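Local structure of arylalkylamine N-Acetyltransferase 2 (Aedes aegypti, 4FD5) at residues A[9-14]-A[66-71]; A[186-191]-A[216-221]. The protein probably transfers acyl groups from coenzyme A thioesters to arylalkylamines, acetylating dopamine and joining long-chain fatty acyl groups to serotonin. All coordinates share one frame; numbering follows the deposited sequence.

Interaction 1 (A[9-14]-A[66-71]); sequences IRFETI and IMAISN
Arg10 pairs with Ile69, and Glu12 with Met67, through reciprocal N-H...O=C bonds that hold strand 10-13 antiparallel to strand 66-69, with their N-to-C directions 150° apart. All four bonds are close to straight. Phe11-Ala68, between these pairs, and Thr13-Ile66, beyond Glu12-Met67, are non-hydrogen-bonded pairs. Phe11 CA also approaches Met67 O at 3.2 Å in a CA-H...O contact.

Arg10, Glu12, Met67 and Ile69 share one face of the sheet. The Arg10 side chain runs beside that of Ile69, and methyl CG2 of Ile69 sits over one face of the guanidinium, toward its rim, 3.4 Å from NH2. A bend at chi3 (66°) turns NE toward Glu12, whose OE2 forms a salt bridge with NE at 3.1 Å, in the guanidinium plane at its edge. The methyl thus meets the flat group from above while the carboxylate engages it from the side, an arrangement consistent with restricted rotation of the group. Extended beyond CG, the Met67 chain brings CE to 3.9 Å from Glu12 CB, and its CB rests 3.8 Å from Ile14 CG1. Tyr18 touches both Met67 and Ile69 on this face.

Strands 10-13 and 66-69 are the first two of the GNAT fold, and helices 19-29, 35-39 and 50-60 make up much of the connection between them. Strand 10-13 is the outermost strand at this end of the sheet.

On the other face Ala68 CB touches Phe11 CE2 at 3.6 Å and Ile9 CG2 at 3.7 Å, while Ile66 CG2 approaches the Phe11 ring at its edge. Leu147, Lys150 and Lys154 of helix 147-161 also contact this ring. Ile9 carries the apolar contact beyond the paired residues, its CD1 lying 3.8 Å from Ser70 CA; the Ser70 hydroxyl itself is hydrogen-bonded to Asp72.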
loop_
_atom_site.group_PDB
_atom_site.type_symbol
_atom_site.label_atom_id
_atom_site.label_comp_id
_atom_site.label_asym_id
_atom_site.label_seq_id
_atom_site.Cartn_x
_atom_site.Cartn_y
_atom_site.Cartn_z
ATOM N N ILE A 9 -1.814 -17.616 -15.364
ATOM C CA ILE A 9 -2.341 -16.679 -14.388
ATOM C C ILE A 9 -3.147 -15.628 -15.133
ATOM O O ILE A 9 -2.758 -15.186 -16.215
ATOM C CB ILE A 9 -1.200 -16.002 -13.592
ATOM C CG1 ILE A 9 -0.381 -17.040 -12.820
ATOM C CG2 ILE A 9 -1.752 -14.955 -12.640
ATOM C CD1 ILE A 9 -1.084 -17.601 -11.609
ATOM N N ARG A 10 -4.271 -15.238 -14.543
ATOM C CA ARG A 10 -5.178 -14.273 -15.129
ATOM C C ARG A 10 -5.172 -13.032 -14.238
ATOM O O ARG A 10 -5.008 -13.145 -13.026
ATOM C CB ARG A 10 -6.576 -14.895 -15.160
ATOM C CG ARG A 10 -7.600 -14.160 -15.964
ATOM C CD ARG A 10 -8.856 -15.016 -16.129
ATOM N NE ARG A 10 -9.559 -15.258 -14.865
ATOM C CZ ARG A 10 -9.444 -16.365 -14.135
ATOM N NH1 ARG A 10 -8.649 -17.350 -14.532
ATOM N NH2 ARG A 10 -10.127 -16.491 -13.002
ATOM N N PHE A 11 -5.317 -11.857 -14.834
ATOM C CA PHE A 11 -5.434 -10.617 -14.053
ATOM C C PHE A 11 -6.834 -10.057 -14.196
ATOM O O PHE A 11 -7.371 -9.966 -15.312
ATOM C CB PHE A 11 -4.378 -9.586 -14.473
ATOM C CG PHE A 11 -2.981 -10.057 -14.260
ATOM C CD1 PHE A 11 -2.316 -10.752 -15.255
ATOM C CD2 PHE A 11 -2.339 -9.849 -13.052
ATOM C CE1 PHE A 11 -1.029 -11.209 -15.060
ATOM C CE2 PHE A 11 -1.051 -10.308 -12.845
ATOM C CZ PHE A 11 -0.396 -10.989 -13.850
ATOM N N GLU A 12 -7.435 -9.700 -13.064
ATOM C CA GLU A 12 -8.810 -9.212 -13.060
ATOM C C GLU A 12 -8.969 -8.080 -12.059
ATOM O O GLU A 12 -8.268 -8.032 -11.058
ATOM C CB GLU A 12 -9.774 -10.333 -12.666
ATOM C CG GLU A 12 -9.682 -11.609 -13.507
ATOM C CD GLU A 12 -10.235 -11.426 -14.908
ATOM O OE1 GLU A 12 -10.958 -10.433 -15.142
ATOM O OE2 GLU A 12 -9.947 -12.279 -15.776
ATOM N N THR A 13 -9.915 -7.187 -12.317
ATOM C CA THR A 13 -10.293 -6.198 -11.306
ATOM C C THR A 13 -11.026 -6.946 -10.190
ATOM O O THR A 13 -11.821 -7.839 -10.472
ATOM C CB THR A 13 -11.190 -5.106 -11.921
ATOM O OG1 THR A 13 -10.492 -4.461 -12.998
ATOM C CG2 THR A 13 -11.582 -4.071 -10.864
ATOM N N ILE A 14 -10.769 -6.600 -8.927
ATOM C CA ILE A 14 -11.334 -7.369 -7.816
ATOM C C ILE A 14 -12.758 -6.941 -7.536
ATOM O O ILE A 14 -13.006 -5.784 -7.192
ATOM C CB ILE A 14 -10.505 -7.222 -6.516
ATOM C CG1 ILE A 14 -9.035 -7.554 -6.814
ATOM C CG2 ILE A 14 -11.053 -8.164 -5.436
ATOM C CD1 ILE A 14 -8.102 -7.439 -5.624
ATOM N N ILE A 66 -6.461 -4.887 -8.388
ATOM C CA ILE A 66 -6.217 -5.972 -9.345
ATOM C C ILE A 66 -5.794 -7.235 -8.599
ATOM O O ILE A 66 -5.042 -7.159 -7.638
ATOM C CB ILE A 66 -5.063 -5.604 -10.291
ATOM C CG1 ILE A 66 -5.296 -4.244 -10.952
ATOM C CG2 ILE A 66 -4.838 -6.710 -11.324
ATOM C CD1 ILE A 66 -6.422 -4.221 -11.902
ATOM N N MET A 67 -6.312 -8.391 -9.004
ATOM C CA MET A 67 -5.815 -9.668 -8.525
ATOM C C MET A 67 -5.207 -10.474 -9.666
ATOM O O MET A 67 -5.642 -10.393 -10.837
ATOM C CB MET A 67 -6.927 -10.496 -7.857
ATOM C CG MET A 67 -8.125 -10.715 -8.741
ATOM S SD MET A 67 -9.407 -11.607 -7.832
ATOM C CE MET A 67 -10.614 -11.825 -9.155
ATOM N N ALA A 68 -4.170 -11.218 -9.303
ATOM C CA ALA A 68 -3.649 -12.291 -10.115
ATOM C C ALA A 68 -4.225 -13.569 -9.538
ATOM O O ALA A 68 -4.025 -13.901 -8.351
ATOM C CB ALA A 68 -2.120 -12.326 -10.050
ATOM N N ILE A 69 -4.949 -14.275 -10.397
ATOM C CA ILE A 69 -5.688 -15.456 -9.984
ATOM C C ILE A 69 -5.312 -16.653 -10.875
ATOM O O ILE A 69 -5.194 -16.527 -12.092
ATOM C CB ILE A 69 -7.213 -15.128 -9.960
ATOM C CG1 ILE A 69 -8.005 -16.260 -9.327
ATOM C CG2 ILE A 69 -7.718 -14.811 -11.328
ATOM C CD1 ILE A 69 -9.417 -15.836 -8.937
ATOM N N SER A 70 -5.083 -17.798 -10.252
ATOM C CA SER A 70 -4.580 -18.965 -10.970
ATOM C C SER A 70 -5.711 -19.741 -11.636
ATOM O O SER A 70 -6.885 -19.413 -11.456
ATOM C CB SER A 70 -3.788 -19.875 -10.035
ATOM O OG SER A 70 -4.630 -20.442 -9.052
ATOM N N ASN A 71 -5.348 -20.765 -12.407
ATOM C CA ASN A 71 -6.322 -21.594 -13.129
ATOM C C ASN A 71 -7.354 -22.247 -12.211
ATOM O O ASN A 71 -8.510 -22.439 -12.598
ATOM C CB ASN A 71 -5.601 -22.664 -13.952
ATOM C CG ASN A 71 -4.946 -23.730 -13.081
ATOM O OD1 ASN A 71 -4.450 -23.442 -11.993
ATOM N ND2 ASN A 71 -4.950 -24.972 -13.562
#

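Interaction 2 (A[186-191]-A[216-221])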
loop_
_atom_site.group_PDB
_atom_site.type_symbol
_atom_site.label_atom_id
_atom_site.label_comp_id
_atom_site.label_asym_id
_atom_site.label_seq_id
_atom_site.Cartn_x
_atom_site.Cartn_y
_atom_site.Cartn_z
ATOM N N ILE A 186 9.161 7.715 -9.172
ATOM C CA ILE A 186 10.211 8.597 -8.675
ATOM C C ILE A 186 9.950 8.890 -7.206
ATOM O O ILE A 186 8.806 9.129 -6.810
ATOM C CB ILE A 186 10.168 9.946 -9.436
ATOM C CG1 ILE A 186 10.363 9.715 -10.935
ATOM C CG2 ILE A 186 11.188 10.935 -8.874
ATOM C CD1 ILE A 186 11.553 8.867 -11.251
ATOM N N THR A 187 11.013 8.913 -6.407
ATOM C CA THR A 187 10.880 9.226 -4.985
ATOM C C THR A 187 10.699 10.731 -4.768
ATOM O O THR A 187 11.519 11.538 -5.225
ATOM C CB THR A 187 12.104 8.704 -4.187
ATOM O OG1 THR A 187 12.183 7.283 -4.337
ATOM C CG2 THR A 187 11.997 9.050 -2.716
ATOM N N LYS A 188 9.612 11.093 -4.093
ATOM C CA LYS A 188 9.304 12.481 -3.786
ATOM C C LYS A 188 9.649 12.799 -2.340
ATOM O O LYS A 188 9.983 13.943 -2.020
ATOM C CB LYS A 188 7.829 12.786 -4.053
ATOM C CG LYS A 188 7.401 12.506 -5.483
ATOM C CD LYS A 188 8.362 13.164 -6.469
ATOM C CE LYS A 188 7.697 14.301 -7.230
ATOM N NZ LYS A 188 8.682 15.028 -8.088
ATOM N N CYS A 189 9.569 11.795 -1.468
ATOM C CA CYS A 189 9.836 12.032 -0.041
ATOM C C CYS A 189 10.423 10.747 0.521
ATOM O O CYS A 189 10.016 9.679 0.109
ATOM C CB CYS A 189 8.517 12.391 0.684
ATOM S SG CYS A 189 8.704 12.998 2.367
ATOM N N GLU A 190 11.379 10.821 1.440
ATOM C CA GLU A 190 11.900 9.586 2.025
ATOM C C GLU A 190 12.395 9.794 3.444
ATOM O O GLU A 190 12.803 10.891 3.811
ATOM C CB GLU A 190 12.995 8.972 1.159
ATOM C CG GLU A 190 14.275 9.767 1.070
ATOM C CD GLU A 190 15.272 9.129 0.118
ATOM O OE1 GLU A 190 14.911 8.131 -0.547
ATOM O OE2 GLU A 190 16.409 9.626 0.026
ATOM N N ILE A 191 12.352 8.725 4.236
ATOM C CA ILE A 191 12.884 8.782 5.599
ATOM C C ILE A 191 13.476 7.435 6.019
ATOM O O ILE A 191 12.915 6.372 5.723
ATOM C CB ILE A 191 11.818 9.265 6.610
ATOM C CG1 ILE A 191 12.442 9.471 8.002
ATOM C CG2 ILE A 191 10.645 8.293 6.674
ATOM C CD1 ILE A 191 11.468 10.063 9.007
ATOM N N ILE A 216 7.845 7.881 -0.315
ATOM C CA ILE A 216 6.651 8.275 -1.056
ATOM C C ILE A 216 7.061 8.541 -2.503
ATOM O O ILE A 216 7.912 9.422 -2.776
ATOM C CB ILE A 216 5.949 9.496 -0.459
ATOM C CG1 ILE A 216 5.475 9.181 0.961
ATOM C CG2 ILE A 216 4.781 9.926 -1.346
ATOM C CD1 ILE A 216 4.803 10.360 1.640
ATOM N N MET A 217 6.459 7.763 -3.401
ATOM C CA MET A 217 6.909 7.667 -4.780
ATOM C C MET A 217 5.744 7.927 -5.710
ATOM O O MET A 217 4.599 7.618 -5.380
ATOM C CB MET A 217 7.487 6.272 -5.055
ATOM C CG MET A 217 8.588 5.872 -4.073
ATOM S SD MET A 217 9.270 4.224 -4.333
ATOM C CE MET A 217 10.365 4.547 -5.726
ATOM N N CYS A 218 6.026 8.500 -6.871
ATOM C CA CYS A 218 4.939 8.776 -7.805
ATOM C C CYS A 218 5.342 8.684 -9.275
ATOM O O CYS A 218 6.522 8.674 -9.620
ATOM C CB CYS A 218 4.315 10.137 -7.505
ATOM S SG CYS A 218 5.392 11.508 -7.937
ATOM N N LYS A 219 4.344 8.596 -10.137
ATOM C CA LYS A 219 4.590 8.493 -11.566
ATOM C C LYS A 219 3.518 9.270 -12.309
ATOM O O LYS A 219 2.329 9.101 -12.039
ATOM C CB LYS A 219 4.562 7.026 -12.008
ATOM C CG LYS A 219 4.923 6.817 -13.466
ATOM C CD LYS A 219 4.813 5.370 -13.891
ATOM C CE LYS A 219 5.267 5.249 -15.351
ATOM N NZ LYS A 219 5.120 3.885 -15.898
ATOM N N VAL A 220 3.938 10.127 -13.236
ATOM C CA VAL A 220 2.994 10.742 -14.159
ATOM C C VAL A 220 2.763 9.763 -15.305
ATOM O O VAL A 220 3.719 9.337 -15.967
ATOM C CB VAL A 220 3.509 12.078 -14.716
ATOM C CG1 VAL A 220 2.511 12.610 -15.766
ATOM C CG2 VAL A 220 3.684 13.072 -13.594
ATOM N N ILE A 221 1.505 9.394 -15.528
ATOM C CA ILE A 221 1.191 8.341 -16.491
ATOM C C ILE A 221 0.496 8.845 -17.754
ATOM O O ILE A 221 0.510 8.169 -18.782
ATOM C CB ILE A 221 0.374 7.197 -15.853
ATOM C CG1 ILE A 221 -0.939 7.717 -15.273
ATOM C CG2 ILE A 221 1.208 6.475 -14.787
ATOM C CD1 ILE A 221 -1.915 6.587 -14.881
#
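Ile186 and Cys218 exchange two backbone hydrogen bonds, N to O 2.8 Å from Ile186 to Cys218 and 2.9 Å in return, which set the start of strand 186-192 antiparallel to strand 213-220. Beyond the non-hydrogen-bonded pair Thr187-Met217 the register slips by one residue. Lys188 and Cys189 both face Ile216 in a classic beta bulge, and Ile216 O is gripped by two donors: Lys188 N at 2.7 Å, nearly in line with the carbonyl, and Cys189 N at 3.2 Å, in the carbonyl plane on a lone pair. Ile216 N completes the pairing by donating to Cys189 O. The chain turns a corner at Lys188.

Side-chain contacts are few. With CG anti to the carbonyl carbon (chi1 -58°), Lys188 lays its CG tightly against Cys218 SG, 3.3 Å away, and CD and CE follow past the same sulfur. Thr187 OG1 meets methyl CE of Met217 at 3.6 Å, the two side chains passing at a slant; Cys189 CB faces Ile216 CB at 4.0 Å.

Strand 213-220 lies between strand 186-192, the outermost at this end of the sheet, and strand 166-171. Helix 103-116 touches Cys189 and Ile216 through Gln115, whereas Met217 meets Gln177, Val180 and Ser181 of helix 174-182.

Overall arrangement
Interactions 1 and 2 occupy the two ends of one mixed seven-stranded sheet, their centres 27 Å apart and their nearest atoms about 12 Å apart without touching. Each joins an outermost strand to its neighbour: 10-13 to 66-69 in interaction 1, 186-192 to 213-220 in interaction 2. Both strands of interaction 1 precede those of interaction 2 in the sequence. Strands 75-85, 129-138 and 166-171 lie between them, giving the order 1-2-3-4-5-7-6 of the GNAT fold. In GNAT enzymes generally, acyl-CoA lies where the fourth and fifth strands splay apart, here strands 129-138 and 166-171, so both contacts probably lie outside that gap, interaction 1 one strand further from it than interaction 2.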